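Local coordinates for protein 2,3,4,5-tetrahydropyridine-2,6-dicarboxylate N-succinyltransferase (Campylobacter jejuni, PDB 2RIJ) that probably catalyses the succinyl-CoA-dependent conversion of cyclic tetrahydrodipicolinate into acyclic N-succinyl-L-2-amino-6-oxopimelate, the first step of the succinylase route of lysine biosynthesis, at residues A[23-28]-A[128-133]; A[30-35]-A[121-126]; A[42-47]-A[168-173]; A[173-178]-A[199-204]. All blocks are in the same frame, centred on the assembly; numbering follows the deposited sequence.

Interaction 1. Residues A[23-28]-A[128-133]; sequences KKPKAF and CLFEDK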
loop_
_atom_site.group_PDB
_atom_site.type_symbol
_atom_site.label_atom_id
_atom_site.label_comp_id
_atom_site.label_asym_id
_atom_site.label_seq_id
_atom_site.Cartn_x
_atom_site.Cartn_y
_atom_site.Cartn_z
ATOM N N LYS A 23 -29.069 60.168 12.457
ATOM C CA LYS A 23 -28.595 58.874 12.938
ATOM C C LYS A 23 -27.191 59.032 13.521
ATOM O O LYS A 23 -26.342 59.643 12.890
ATOM C CB LYS A 23 -28.484 57.871 11.793
ATOM C CG LYS A 23 -29.700 57.042 11.522
ATOM C CD LYS A 23 -29.475 56.171 10.262
ATOM C CE LYS A 23 -29.114 54.713 10.562
ATOM N NZ LYS A 23 -29.428 53.828 9.361
ATOM N N LYS A 24 -26.948 58.452 14.694
ATOM C CA LYS A 24 -25.616 58.396 15.255
ATOM C C LYS A 24 -24.740 57.495 14.389
ATOM O O LYS A 24 -25.134 56.388 14.044
ATOM C CB LYS A 24 -25.633 57.807 16.650
ATOM C CG LYS A 24 -26.407 58.582 17.684
ATOM C CD LYS A 24 -26.259 57.864 19.058
ATOM C CE LYS A 24 -27.044 58.578 20.139
ATOM N NZ LYS A 24 -26.628 58.095 21.503
ATOM N N PRO A 25 -23.563 57.971 14.004
ATOM C CA PRO A 25 -22.652 57.065 13.295
ATOM C C PRO A 25 -22.200 55.877 14.136
ATOM O O PRO A 25 -21.955 55.987 15.355
ATOM C CB PRO A 25 -21.437 57.931 12.969
ATOM C CG PRO A 25 -21.804 59.305 13.225
ATOM C CD PRO A 25 -23.019 59.326 14.145
ATOM N N LYS A 26 -22.058 54.743 13.472
ATOM C CA LYS A 26 -21.520 53.570 14.125
ATOM C C LYS A 26 -19.989 53.594 14.144
ATOM O O LYS A 26 -19.383 53.002 15.026
ATOM C CB LYS A 26 -22.027 52.324 13.422
ATOM C CG LYS A 26 -23.551 52.297 13.375
ATOM C CD LYS A 26 -24.127 50.938 13.001
ATOM C CE LYS A 26 -25.666 50.884 13.271
ATOM N NZ LYS A 26 -26.091 51.566 14.556
ATOM N N ALA A 27 -19.384 54.245 13.152
ATOM C CA ALA A 27 -17.930 54.430 13.076
ATOM C C ALA A 27 -17.658 55.761 12.439
ATOM O O ALA A 27 -18.390 56.184 11.527
ATOM C CB ALA A 27 -17.278 53.350 12.238
ATOM N N PHE A 28 -16.616 56.422 12.900
ATOM C CA PHE A 28 -16.173 57.664 12.292
ATOM C C PHE A 28 -14.723 58.036 12.600
ATOM O O PHE A 28 -14.122 57.631 13.607
ATOM C CB PHE A 28 -17.114 58.836 12.662
ATOM C CG PHE A 28 -16.969 59.323 14.078
ATOM C CD1 PHE A 28 -17.665 58.713 15.118
ATOM C CD2 PHE A 28 -16.144 60.418 14.379
ATOM C CE1 PHE A 28 -17.523 59.163 16.429
ATOM C CE2 PHE A 28 -15.987 60.861 15.685
ATOM C CZ PHE A 28 -16.703 60.254 16.706
ATOM N N CYS A 128 -17.692 58.755 7.919
ATOM C CA CYS A 128 -18.479 58.005 8.874
ATOM C C CYS A 128 -19.356 56.938 8.236
ATOM O O CYS A 128 -19.771 57.054 7.077
ATOM C CB CYS A 128 -19.270 58.929 9.806
ATOM S SG CYS A 128 -20.800 59.559 9.180
ATOM N N LEU A 129 -19.606 55.889 9.018
ATOM C CA LEU A 129 -20.500 54.815 8.650
ATOM C C LEU A 129 -21.758 54.910 9.505
ATOM O O LEU A 129 -21.674 54.960 10.738
ATOM C CB LEU A 129 -19.844 53.446 8.846
ATOM C CG LEU A 129 -18.503 53.206 8.177
ATOM C CD1 LEU A 129 -18.003 51.768 8.480
ATOM C CD2 LEU A 129 -18.625 53.445 6.701
ATOM N N PHE A 130 -22.914 54.911 8.843
ATOM C CA PHE A 130 -24.240 54.796 9.547
ATOM C C PHE A 130 -24.743 53.362 9.690
ATOM O O PHE A 130 -25.513 53.059 10.594
ATOM C CB PHE A 130 -25.296 55.606 8.828
ATOM C CG PHE A 130 -25.036 57.075 8.856
ATOM C CD1 PHE A 130 -24.957 57.745 10.056
ATOM C CD2 PHE A 130 -24.883 57.789 7.682
ATOM C CE1 PHE A 130 -24.690 59.108 10.089
ATOM C CE2 PHE A 130 -24.632 59.148 7.707
ATOM C CZ PHE A 130 -24.521 59.805 8.907
ATOM N N GLU A 131 -24.308 52.497 8.785
ATOM C CA GLU A 131 -24.601 51.069 8.864
ATOM C C GLU A 131 -23.465 50.305 8.212
ATOM O O GLU A 131 -22.554 50.906 7.644
ATOM C CB GLU A 131 -25.948 50.732 8.207
ATOM C CG GLU A 131 -26.135 51.275 6.804
ATOM C CD GLU A 131 -27.598 51.541 6.433
ATOM O OE1 GLU A 131 -28.489 51.143 7.200
ATOM O OE2 GLU A 131 -27.855 52.154 5.372
ATOM N N ASP A 132 -23.507 48.982 8.325
ATOM C CA ASP A 132 -22.474 48.094 7.775
ATOM C C ASP A 132 -22.936 47.511 6.445
ATOM O O ASP A 132 -23.593 46.482 6.391
ATOM C CB ASP A 132 -22.126 46.995 8.788
ATOM C CG ASP A 132 -21.191 45.931 8.213
ATOM O OD1 ASP A 132 -20.326 46.267 7.365
ATOM O OD2 ASP A 132 -21.329 44.747 8.622
ATOM N N LYS A 133 -22.640 48.215 5.375
ATOM C CA LYS A 133 -22.990 47.762 4.050
ATOM C C LYS A 133 -21.750 47.891 3.203
ATOM O O LYS A 133 -20.695 48.293 3.678
ATOM C CB LYS A 133 -24.122 48.624 3.470
ATOM C CG LYS A 133 -25.373 48.757 4.346
ATOM C CD LYS A 133 -26.290 47.541 4.258
HETATM O O HOH W 1 -26.462 54.693 12.646
#
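Phe130 turns its ring back against the chain at Lys23, Lys24 and Pro25. Its CB points away from the 23-28 segment; CG, anti to the carbonyl carbon (chi1 -65°), starts the ring back, and CE1 comes within 3.3 Å of Lys23 O on an oblique approach. Lys24 O lies at the ring edge, close to its plane, while CB of Lys23 touches CD1 and the pyrrolidine of Pro25 stands near CE1. Pro25 also rests its CB on CB of Cys128, 4.0 Å away. Phe28 CB meets the same Cys128 CB at 3.6 Å, yet the Phe28 ring turns away from the 128-133 segment, toward helix 57-69. On the other face of the sheet Ala27 CB packs against Leu129 CD1, both covered by helix 138-149. The backbones form an antiparallel strand pair that ends in a classic beta bulge: Lys26 and Ala27 both face Leu129, whose O accepts a bond of 2.8 Å from Lys26 N and a weak one from Ala27 N. Leu129 N returns a straight bond (166°) to Ala27 O. Past the bulge, the aliphatic part of Lys26 lies over Phe130 O, with CG, CD and CE all about 3.5 Å from it. A water donates to this oxygen and to Lys24 O, tying the two loops together. At the outer margin the side chains of Lys23 and Glu131 cross obliquely; in one of the two deposited conformers of Glu131 a long and therefore doubtful salt bridge joins Lys23 NZ to Glu131 OE1 at 3.6 Å.

Interaction 2. Residues A[30-35]-A[121-126]; sequences IARLDR and DDEFSF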
loop_
_atom_site.group_PDB
_atom_site.type_symbol
_atom_site.label_atom_id
_atom_site.label_comp_id
_atom_site.label_asym_id
_atom_site.label_seq_id
_atom_site.Cartn_x
_atom_site.Cartn_y
_atom_site.Cartn_z
ATOM N N ILE A 30 -11.488 61.179 11.000
ATOM C CA ILE A 30 -10.976 62.124 10.033
ATOM C C ILE A 30 -9.699 61.563 9.386
ATOM O O ILE A 30 -8.720 61.228 10.076
ATOM C CB ILE A 30 -10.702 63.517 10.681
ATOM C CG1 ILE A 30 -11.977 64.133 11.225
ATOM C CG2 ILE A 30 -10.044 64.487 9.677
ATOM C CD1 ILE A 30 -11.708 65.413 12.114
ATOM N N ALA A 31 -9.710 61.508 8.068
ATOM C CA ALA A 31 -8.604 61.032 7.279
ATOM C C ALA A 31 -7.828 62.140 6.579
ATOM O O ALA A 31 -8.412 63.094 6.094
ATOM C CB ALA A 31 -9.119 60.062 6.228
ATOM N N ARG A 32 -6.502 62.004 6.516
ATOM C CA ARG A 32 -5.685 62.769 5.597
ATOM C C ARG A 32 -5.638 61.965 4.318
ATOM O O ARG A 32 -5.314 60.757 4.330
ATOM C CB ARG A 32 -4.270 62.976 6.143
ATOM C CG ARG A 32 -3.394 63.805 5.251
ATOM C CD ARG A 32 -1.899 63.848 5.699
ATOM N NE ARG A 32 -1.344 62.497 5.836
ATOM C CZ ARG A 32 -1.029 61.697 4.818
ATOM N NH1 ARG A 32 -1.194 62.059 3.569
ATOM N NH2 ARG A 32 -0.558 60.479 5.072
ATOM N N LEU A 33 -5.952 62.601 3.191
ATOM C CA LEU A 33 -6.021 61.911 1.912
ATOM C C LEU A 33 -4.794 62.140 1.023
ATOM O O LEU A 33 -4.243 63.241 0.978
ATOM C CB LEU A 33 -7.251 62.342 1.124
ATOM C CG LEU A 33 -8.616 62.292 1.822
ATOM C CD1 LEU A 33 -9.679 62.788 0.789
ATOM C CD2 LEU A 33 -8.950 60.956 2.413
ATOM N N ASP A 34 -4.400 61.092 0.300
ATOM C CA ASP A 34 -3.413 61.194 -0.750
ATOM C C ASP A 34 -4.185 61.151 -2.056
ATOM O O ASP A 34 -4.945 60.221 -2.284
ATOM C CB ASP A 34 -2.423 60.036 -0.693
ATOM C CG ASP A 34 -1.538 60.073 0.557
ATOM O OD1 ASP A 34 -0.882 61.121 0.805
ATOM O OD2 ASP A 34 -1.487 59.055 1.292
ATOM N N ARG A 35 -4.006 62.164 -2.901
ATOM C CA ARG A 35 -4.715 62.282 -4.188
ATOM C C ARG A 35 -3.779 62.001 -5.360
ATOM O O ARG A 35 -2.571 62.058 -5.212
ATOM C CB ARG A 35 -5.286 63.687 -4.327
ATOM C CG ARG A 35 -6.336 63.987 -3.241
ATOM C CD ARG A 35 -6.639 65.478 -3.164
ATOM N NE ARG A 35 -7.716 65.723 -2.214
ATOM C CZ ARG A 35 -8.997 65.533 -2.496
ATOM N NH1 ARG A 35 -9.361 65.075 -3.697
ATOM N NH2 ARG A 35 -9.909 65.760 -1.563
ATOM N N ASP A 121 -6.269 72.868 2.218
ATOM C CA ASP A 121 -7.515 72.597 1.519
ATOM C C ASP A 121 -7.480 71.235 0.874
ATOM O O ASP A 121 -6.442 70.822 0.382
ATOM C CB ASP A 121 -7.784 73.653 0.442
ATOM C CG ASP A 121 -8.227 75.008 1.038
ATOM O OD1 ASP A 121 -9.194 75.037 1.888
ATOM O OD2 ASP A 121 -7.607 76.011 0.617
ATOM N N ASP A 122 -8.632 70.562 0.879
ATOM C CA ASP A 122 -8.841 69.244 0.283
ATOM C C ASP A 122 -7.938 68.110 0.804
ATOM O O ASP A 122 -7.798 67.085 0.159
ATOM C CB ASP A 122 -8.725 69.340 -1.239
ATOM C CG ASP A 122 -9.720 70.306 -1.826
ATOM O OD1 ASP A 122 -10.938 70.120 -1.604
ATOM O OD2 ASP A 122 -9.272 71.265 -2.480
ATOM N N GLU A 123 -7.348 68.304 1.958
ATOM C CA GLU A 123 -6.350 67.391 2.526
ATOM C C GLU A 123 -7.027 66.431 3.519
ATOM O O GLU A 123 -6.601 65.288 3.689
ATOM C CB GLU A 123 -5.319 68.264 3.259
ATOM C CG GLU A 123 -4.170 67.557 3.990
ATOM C CD GLU A 123 -2.990 67.246 3.097
ATOM O OE1 GLU A 123 -3.091 67.506 1.887
ATOM O OE2 GLU A 123 -1.969 66.758 3.615
ATOM N N PHE A 124 -8.056 66.926 4.215
ATOM C CA PHE A 124 -8.706 66.209 5.282
ATOM C C PHE A 124 -10.188 66.020 5.003
ATOM O O PHE A 124 -10.864 66.898 4.438
ATOM C CB PHE A 124 -8.514 66.941 6.606
ATOM C CG PHE A 124 -7.094 67.211 6.955
ATOM C CD1 PHE A 124 -6.320 66.246 7.551
ATOM C CD2 PHE A 124 -6.542 68.472 6.748
ATOM C CE1 PHE A 124 -4.968 66.493 7.891
ATOM C CE2 PHE A 124 -5.204 68.739 7.085
ATOM C CZ PHE A 124 -4.423 67.761 7.667
ATOM N N SER A 125 -10.690 64.854 5.388
ATOM C CA SER A 125 -12.088 64.486 5.140
ATOM C C SER A 125 -12.666 63.748 6.337
ATOM O O SER A 125 -12.029 62.861 6.916
ATOM C CB SER A 125 -12.234 63.594 3.904
ATOM O OG SER A 125 -12.042 64.303 2.690
ATOM N N PHE A 126 -13.877 64.135 6.706
ATOM C CA PHE A 126 -14.655 63.399 7.677
ATOM C C PHE A 126 -15.295 62.193 7.003
ATOM O O PHE A 126 -15.825 62.272 5.882
ATOM C CB PHE A 126 -15.730 64.286 8.250
ATOM C CG PHE A 126 -16.559 63.633 9.302
ATOM C CD1 PHE A 126 -16.059 63.446 10.579
ATOM C CD2 PHE A 126 -17.848 63.203 9.015
ATOM C CE1 PHE A 126 -16.850 62.873 11.555
ATOM C CE2 PHE A 126 -18.631 62.612 9.979
ATOM C CZ PHE A 126 -18.151 62.470 11.252
HETATM O O HOH W 2 -1.894 64.389 2.107
HETATM O O HOH W 3 -4.961 65.609 -0.301
HETATM O O HOH W 4 -10.349 66.073 1.369
#
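Arg35 reaches across to the backbone of Asp122, where NE donates to Asp122 O at 2.7 Å. The oxygen sits at the edge of the guanidinium, near its plane, and NH2 adds a weak second bond to it. An extended chain from CG to NE (chi3 175°) carries the group there, and NH1 is taken by Lys40 O. The Asp122 carboxylate lies well out of the guanidinium plane, so it offers charge alone. A water in that plane accepts from Arg35 NH2 and, in one of the two deposited conformers of Ser125, hydrogen-bonds its OG. Arg32 and Glu123 run side by side, pointing the same way, without a direct ion pair: CD of Arg32 is 3.6 Å from Glu123 OE2, and a water links NH1 to that oxygen and to Leu33 O. Arg32 NH1 forms a salt bridge with Asp34 OD1 at 2.9 Å, and NE donates to Lys191 O of the second subunit. Strands 27-35 and 124-129 are neighbours in the antiparallel sheet of the N-terminal region; Ala31 and Ser125, a hydrogen-bonded pair, exchange N-H...O bonds in both directions, and Leu33 N donates to Glu123 O at 2.8 Å. On the face carrying Ile30, Arg32 and Phe124, CE1 of the Phe124 ring meets Arg32 CB, while Ile30 CG2 touches Phe124 CB and Ile30 CG1 comes to the edge of the Phe126 ring, 4.2 Å from CD1. Helix 107-117 covers Ile30 and Phe124. The chemistry implies an apolar strand pair at the Ile30 end that gives way to one whose arginines grip carbonyl oxygens, water and a neighbouring subunit.

Interaction 3. Residues A[42-47]-A[168-173]; sequences KILQAS and SNVAWS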
loop_
_atom_site.group_PDB
_atom_site.type_symbol
_atom_site.label_atom_id
_atom_site.label_comp_id
_atom_site.label_asym_id
_atom_site.label_seq_id
_atom_site.Cartn_x
_atom_site.Cartn_y
_atom_site.Cartn_z
ATOM N N LYS A 42 -8.871 61.661 -7.650
ATOM C CA LYS A 42 -8.703 60.244 -7.348
ATOM C C LYS A 42 -8.085 60.158 -5.969
ATOM O O LYS A 42 -7.041 60.740 -5.742
ATOM C CB LYS A 42 -7.794 59.625 -8.403
ATOM C CG LYS A 42 -7.949 58.153 -8.597
ATOM C CD LYS A 42 -7.054 57.676 -9.750
ATOM C CE LYS A 42 -7.700 57.941 -11.114
ATOM N NZ LYS A 42 -8.868 57.026 -11.378
ATOM N N ILE A 43 -8.766 59.500 -5.034
ATOM C CA ILE A 43 -8.227 59.270 -3.690
ATOM C C ILE A 43 -7.460 57.936 -3.752
ATOM O O ILE A 43 -8.048 56.870 -3.993
ATOM C CB ILE A 43 -9.335 59.210 -2.609
ATOM C CG1 ILE A 43 -10.256 60.460 -2.668
ATOM C CG2 ILE A 43 -8.730 58.984 -1.225
ATOM C CD1 ILE A 43 -9.558 61.774 -2.769
ATOM N N LEU A 44 -6.141 58.029 -3.591
ATOM C CA LEU A 44 -5.252 56.895 -3.598
ATOM C C LEU A 44 -5.021 56.225 -2.247
ATOM O O LEU A 44 -4.616 55.063 -2.230
ATOM C CB LEU A 44 -3.897 57.280 -4.177
ATOM C CG LEU A 44 -3.935 58.076 -5.479
ATOM C CD1 LEU A 44 -2.508 58.249 -5.905
ATOM C CD2 LEU A 44 -4.747 57.345 -6.519
ATOM N N GLN A 45 -5.257 56.945 -1.154
ATOM C CA GLN A 45 -5.088 56.432 0.190
ATOM C C GLN A 45 -5.722 57.397 1.188
ATOM O O GLN A 45 -5.777 58.613 0.955
ATOM C CB GLN A 45 -3.593 56.275 0.540
ATOM C CG GLN A 45 -3.365 55.559 1.851
ATOM C CD GLN A 45 -1.913 55.242 2.145
ATOM O OE1 GLN A 45 -1.581 54.107 2.549
ATOM N NE2 GLN A 45 -1.034 56.237 1.971
ATOM N N ALA A 46 -6.137 56.855 2.322
ATOM C CA ALA A 46 -6.638 57.617 3.443
ATOM C C ALA A 46 -5.933 57.142 4.717
ATOM O O ALA A 46 -5.707 55.926 4.898
ATOM C CB ALA A 46 -8.138 57.420 3.549
ATOM N N SER A 47 -5.500 58.076 5.556
ATOM C CA SER A 47 -4.820 57.752 6.810
ATOM C C SER A 47 -5.578 58.392 7.984
ATOM O O SER A 47 -5.927 59.577 7.933
ATOM C CB SER A 47 -3.357 58.217 6.772
ATOM O OG SER A 47 -2.664 57.676 5.637
ATOM N N SER A 168 -7.785 52.122 -6.631
ATOM C CA SER A 168 -6.897 52.231 -7.781
ATOM C C SER A 168 -5.613 51.449 -7.552
ATOM O O SER A 168 -5.026 51.503 -6.469
ATOM C CB SER A 168 -6.523 53.694 -8.027
ATOM O OG SER A 168 -7.662 54.457 -8.277
ATOM N N ASN A 169 -5.207 50.695 -8.567
ATOM C CA ASN A 169 -3.890 50.060 -8.604
ATOM C C ASN A 169 -2.858 51.155 -8.827
ATOM O O ASN A 169 -2.887 51.858 -9.835
ATOM C CB ASN A 169 -3.812 49.001 -9.719
ATOM C CG ASN A 169 -2.529 48.201 -9.685
ATOM O OD1 ASN A 169 -1.986 47.925 -8.603
ATOM N ND2 ASN A 169 -2.009 47.840 -10.867
ATOM N N VAL A 170 -1.947 51.287 -7.878
ATOM C CA VAL A 170 -0.948 52.368 -7.899
ATOM C C VAL A 170 0.411 51.788 -7.534
ATOM O O VAL A 170 0.504 50.695 -6.969
ATOM C CB VAL A 170 -1.321 53.546 -6.954
ATOM C CG1 VAL A 170 -2.677 54.209 -7.389
ATOM C CG2 VAL A 170 -1.390 53.092 -5.485
ATOM N N ALA A 171 1.436 52.551 -7.866
ATOM C CA ALA A 171 2.809 52.321 -7.390
ATOM C C ALA A 171 2.928 52.915 -6.001
ATOM O O ALA A 171 2.231 53.881 -5.676
ATOM C CB ALA A 171 3.809 52.960 -8.339
ATOM N N TRP A 172 3.816 52.332 -5.191
ATOM C CA TRP A 172 4.005 52.742 -3.813
ATOM C C TRP A 172 5.483 52.899 -3.604
ATOM O O TRP A 172 6.280 52.011 -3.956
ATOM C CB TRP A 172 3.435 51.732 -2.831
ATOM C CG TRP A 172 1.998 51.484 -2.963
ATOM C CD1 TRP A 172 1.409 50.590 -3.796
ATOM C CD2 TRP A 172 0.945 52.088 -2.204
ATOM N NE1 TRP A 172 0.056 50.608 -3.623
ATOM C CE2 TRP A 172 -0.269 51.514 -2.652
ATOM C CE3 TRP A 172 0.901 53.077 -1.220
ATOM C CZ2 TRP A 172 -1.512 51.886 -2.139
ATOM C CZ3 TRP A 172 -0.347 53.428 -0.679
ATOM C CH2 TRP A 172 -1.535 52.846 -1.159
ATOM N N SER A 173 5.857 54.101 -3.177
ATOM C CA SER A 173 7.265 54.479 -2.977
ATOM C C SER A 173 7.393 55.015 -1.568
ATOM O O SER A 173 6.811 56.060 -1.221
ATOM C CB SER A 173 7.637 55.569 -3.992
ATOM O OG SER A 173 9.008 55.928 -3.878
HETATM O O HOH W 5 -7.642 54.012 -4.322
HETATM O O HOH W 6 -9.528 54.992 -6.527
HETATM O O HOH W 7 -5.277 53.251 -4.304
#
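Leu44 and Val170 make the apolar contact here, the two side chains crossing with Leu44 CD2 3.9 Å from Val170 CG1. Beside them the amide of Gln45 meets the six-membered ring of Trp172: CD lies at the ring edge, in its plane, OE1 is 3.5 Å from CZ3, and the amide and ring planes are 64° apart. Leu44 O stands 3.9 Å from CH2 of the same ring. Toward the other end, the methylene chain of Lys42 passes Ser168 OG, with CD at 3.6 Å.

No direct hydrogen bond joins the segments; water does the polar work. One water donates to Ile43 O and accepts from Ser168 N at 3.0 Å, a second hydrogen-bonds Ser168 OG at 2.6 Å, and a third lies 2.8 Å from both Leu44 O and Ser168 O.

Gln45 runs extended, with CG anti to the backbone N (chi1 -172°), and its amide is fixed at both ends, OE1 by His211 NE2 and NE2 by Asp34 OD2. The indole is held by its NE1 bond to Asp203 O and by stacking with Phe201, while Val170 CG2 covers one face near the rim. Pro177 fills in against Leu44, Val170 and Trp172.

Leu44 and Gln45 both pair with Asp34 in a classic beta bulge, and this bulged strand of the N-terminal domain's antiparallel sheet packs through side chains and water on the central strand of the three-stranded sheet that follows.

Interaction 4. Residues A[173-178]-A[199-204]; sequences SDDKPI and IDFVDK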
loop_
_atom_site.group_PDB
_atom_site.type_symbol
_atom_site.label_atom_id
_atom_site.label_comp_id
_atom_site.label_asym_id
_atom_site.label_seq_id
_atom_site.Cartn_x
_atom_site.Cartn_y
_atom_site.Cartn_z
ATOM N N SER A 173 5.857 54.101 -3.177
ATOM C CA SER A 173 7.265 54.479 -2.977
ATOM C C SER A 173 7.393 55.015 -1.568
ATOM O O SER A 173 6.811 56.060 -1.221
ATOM C CB SER A 173 7.637 55.569 -3.992
ATOM O OG SER A 173 9.008 55.928 -3.878
ATOM N N ASP A 174 8.106 54.290 -0.724
ATOM C CA ASP A 174 8.193 54.624 0.700
ATOM C C ASP A 174 6.815 54.915 1.316
ATOM O O ASP A 174 6.595 55.885 2.062
ATOM C CB ASP A 174 9.192 55.747 0.929
ATOM C CG ASP A 174 10.631 55.325 0.554
ATOM O OD1 ASP A 174 11.004 54.122 0.669
ATOM O OD2 ASP A 174 11.367 56.201 0.099
ATOM N N ASP A 175 5.929 53.989 0.992
ATOM C CA ASP A 175 4.550 53.939 1.407
ATOM C C ASP A 175 3.688 55.086 0.887
ATOM O O ASP A 175 2.595 55.244 1.365
ATOM C CB ASP A 175 4.436 53.722 2.958
ATOM C CG ASP A 175 4.777 52.233 3.401
ATOM O OD1 ASP A 175 4.737 51.265 2.550
ATOM O OD2 ASP A 175 5.041 52.021 4.616
ATOM N N LYS A 176 4.158 55.834 -0.108
ATOM C CA LYS A 176 3.382 56.894 -0.756
ATOM C C LYS A 176 2.885 56.421 -2.128
ATOM O O LYS A 176 3.699 55.952 -2.930
ATOM C CB LYS A 176 4.262 58.139 -0.988
ATOM C CG LYS A 176 4.999 58.648 0.229
ATOM C CD LYS A 176 4.040 58.973 1.290
ATOM C CE LYS A 176 4.587 59.993 2.286
ATOM N NZ LYS A 176 3.473 60.252 3.260
ATOM N N PRO A 177 1.573 56.561 -2.406
ATOM C CA PRO A 177 1.030 56.127 -3.677
ATOM C C PRO A 177 1.339 57.102 -4.828
ATOM O O PRO A 177 1.295 58.334 -4.667
ATOM C CB PRO A 177 -0.479 55.999 -3.397
ATOM C CG PRO A 177 -0.741 57.059 -2.309
ATOM C CD PRO A 177 0.538 57.093 -1.502
ATOM N N ILE A 178 1.648 56.536 -5.986
ATOM C CA ILE A 178 1.896 57.280 -7.212
ATOM C C ILE A 178 1.118 56.614 -8.336
ATOM O O ILE A 178 1.230 55.414 -8.548
ATOM C CB ILE A 178 3.390 57.260 -7.574
ATOM C CG1 ILE A 178 4.225 57.725 -6.376
ATOM C CG2 ILE A 178 3.654 58.075 -8.901
ATOM C CD1 ILE A 178 5.728 57.619 -6.583
ATOM N N ILE A 199 10.236 52.273 -6.298
ATOM C CA ILE A 199 8.911 51.657 -6.230
ATOM C C ILE A 199 9.019 50.341 -5.466
ATOM O O ILE A 199 9.642 49.384 -5.910
ATOM C CB ILE A 199 8.292 51.490 -7.645
ATOM C CG1 ILE A 199 8.240 52.855 -8.380
ATOM C CG2 ILE A 199 6.926 50.770 -7.574
ATOM C CD1 ILE A 199 7.514 53.980 -7.628
ATOM N N ASP A 200 8.399 50.303 -4.297
ATOM C CA ASP A 200 8.436 49.106 -3.475
ATOM C C ASP A 200 7.438 48.024 -3.895
ATOM O O ASP A 200 7.696 46.830 -3.696
ATOM C CB ASP A 200 8.232 49.487 -2.024
ATOM C CG ASP A 200 9.344 50.382 -1.524
ATOM O OD1 ASP A 200 10.537 50.111 -1.833
ATOM O OD2 ASP A 200 9.001 51.381 -0.889
ATOM N N PHE A 201 6.277 48.439 -4.402
ATOM C CA PHE A 201 5.220 47.538 -4.831
ATOM C C PHE A 201 4.166 48.277 -5.665
ATOM O O PHE A 201 4.117 49.508 -5.692
ATOM C CB PHE A 201 4.600 46.733 -3.673
ATOM C CG PHE A 201 3.805 47.537 -2.637
ATOM C CD1 PHE A 201 4.444 48.267 -1.663
ATOM C CD2 PHE A 201 2.439 47.508 -2.627
ATOM C CE1 PHE A 201 3.737 48.989 -0.714
ATOM C CE2 PHE A 201 1.726 48.183 -1.666
ATOM C CZ PHE A 201 2.372 48.938 -0.707
ATOM N N VAL A 202 3.387 47.508 -6.387
ATOM C CA VAL A 202 2.260 48.013 -7.222
ATOM C C VAL A 202 1.035 47.184 -6.852
ATOM O O VAL A 202 1.023 45.943 -7.022
ATOM C CB VAL A 202 2.555 47.962 -8.743
ATOM C CG1 VAL A 202 1.252 48.388 -9.615
ATOM C CG2 VAL A 202 3.842 48.749 -9.083
ATOM N N ASP A 203 0.032 47.854 -6.275
ATOM C CA ASP A 203 -1.155 47.181 -5.801
ATOM C C ASP A 203 -2.220 48.202 -5.431
ATOM O O ASP A 203 -1.997 49.441 -5.390
ATOM C CB ASP A 203 -0.837 46.323 -4.555
ATOM C CG ASP A 203 -1.977 45.364 -4.160
ATOM O OD1 ASP A 203 -2.835 45.028 -5.003
ATOM O OD2 ASP A 203 -2.035 44.977 -2.965
ATOM N N LYS A 204 -3.385 47.674 -5.157
ATOM C CA LYS A 204 -4.543 48.451 -4.698
ATOM C C LYS A 204 -4.605 48.682 -3.182
ATOM O O LYS A 204 -5.338 49.563 -2.736
ATOM C CB LYS A 204 -5.859 47.763 -5.153
ATOM C CG LYS A 204 -6.113 47.857 -6.660
ATOM C CD LYS A 204 -7.314 47.052 -7.082
ATOM C CE LYS A 204 -7.758 47.415 -8.515
ATOM N NZ LYS A 204 -9.037 46.827 -8.882
HETATM O O HOH W 8 6.490 51.426 -0.033
#
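The Phe201 ring is approached at its edge by Asp175 OD1, which lies near the ring plane 4.1 Å from CE1, the carboxylate turned 78° to the ring. Asp203 CB also sits at this ring's edge, and Ile220 of the third subunit packs on Phe201. The Asp200 carboxylate faces the tight turn: its OD2 accepts from Asp174 N at 3.0 Å, met nearly head-on to the C-O bond. A water donates to the same OD2 at 2.7 Å, accepts from Asp175 N and donates to Asp175 OD1. The turn, from Ser173 to Lys176, is a type I' beta turn closing the hairpin of strands 170-173 and 176-178; strand 201-203 flanks 170-173 on its other side, with a classic beta bulge where Asp200 and Phe201 both face Trp172. Asp174 OD1 comes to 3.7 Å from Asp200 OD2, a like-charge approach probably eased by Lys198, whose NZ forms salt bridges with Asp174 OD1 and Asp200 OD1. Ile199 CD1 touches Ser173 CB at 4.0 Å and Ile178 CD1 at 4.2 Å, with Leu183 of helix 180-192 against both isoleucines. Asp203 OD1 forms a salt bridge with Arg219 of the third subunit.

Overall arrangement
Interactions 1 and 2 lie on one strand pair, 27-35 with 124-129, their centres about 19 Å apart, and touch where Phe28 packs on Phe126. Along the chain, interaction 2 falls between the two segments of interaction 1. Strand 43-48 borders 27-35 in the same sheet, and the centres of interactions 2 and 3 are about 13 Å apart. Interaction 3 crosses from this N-terminal sheet to the three-stranded sheet of 170-173, 176-178 and 201-203, where interaction 4 follows, its centre about 7 Å from that of interaction 3, and shares Ser173. Interaction 1 touches no other chain, whereas interactions 2 and 4 both reach the second subunit; all four lie away from the predicted active site.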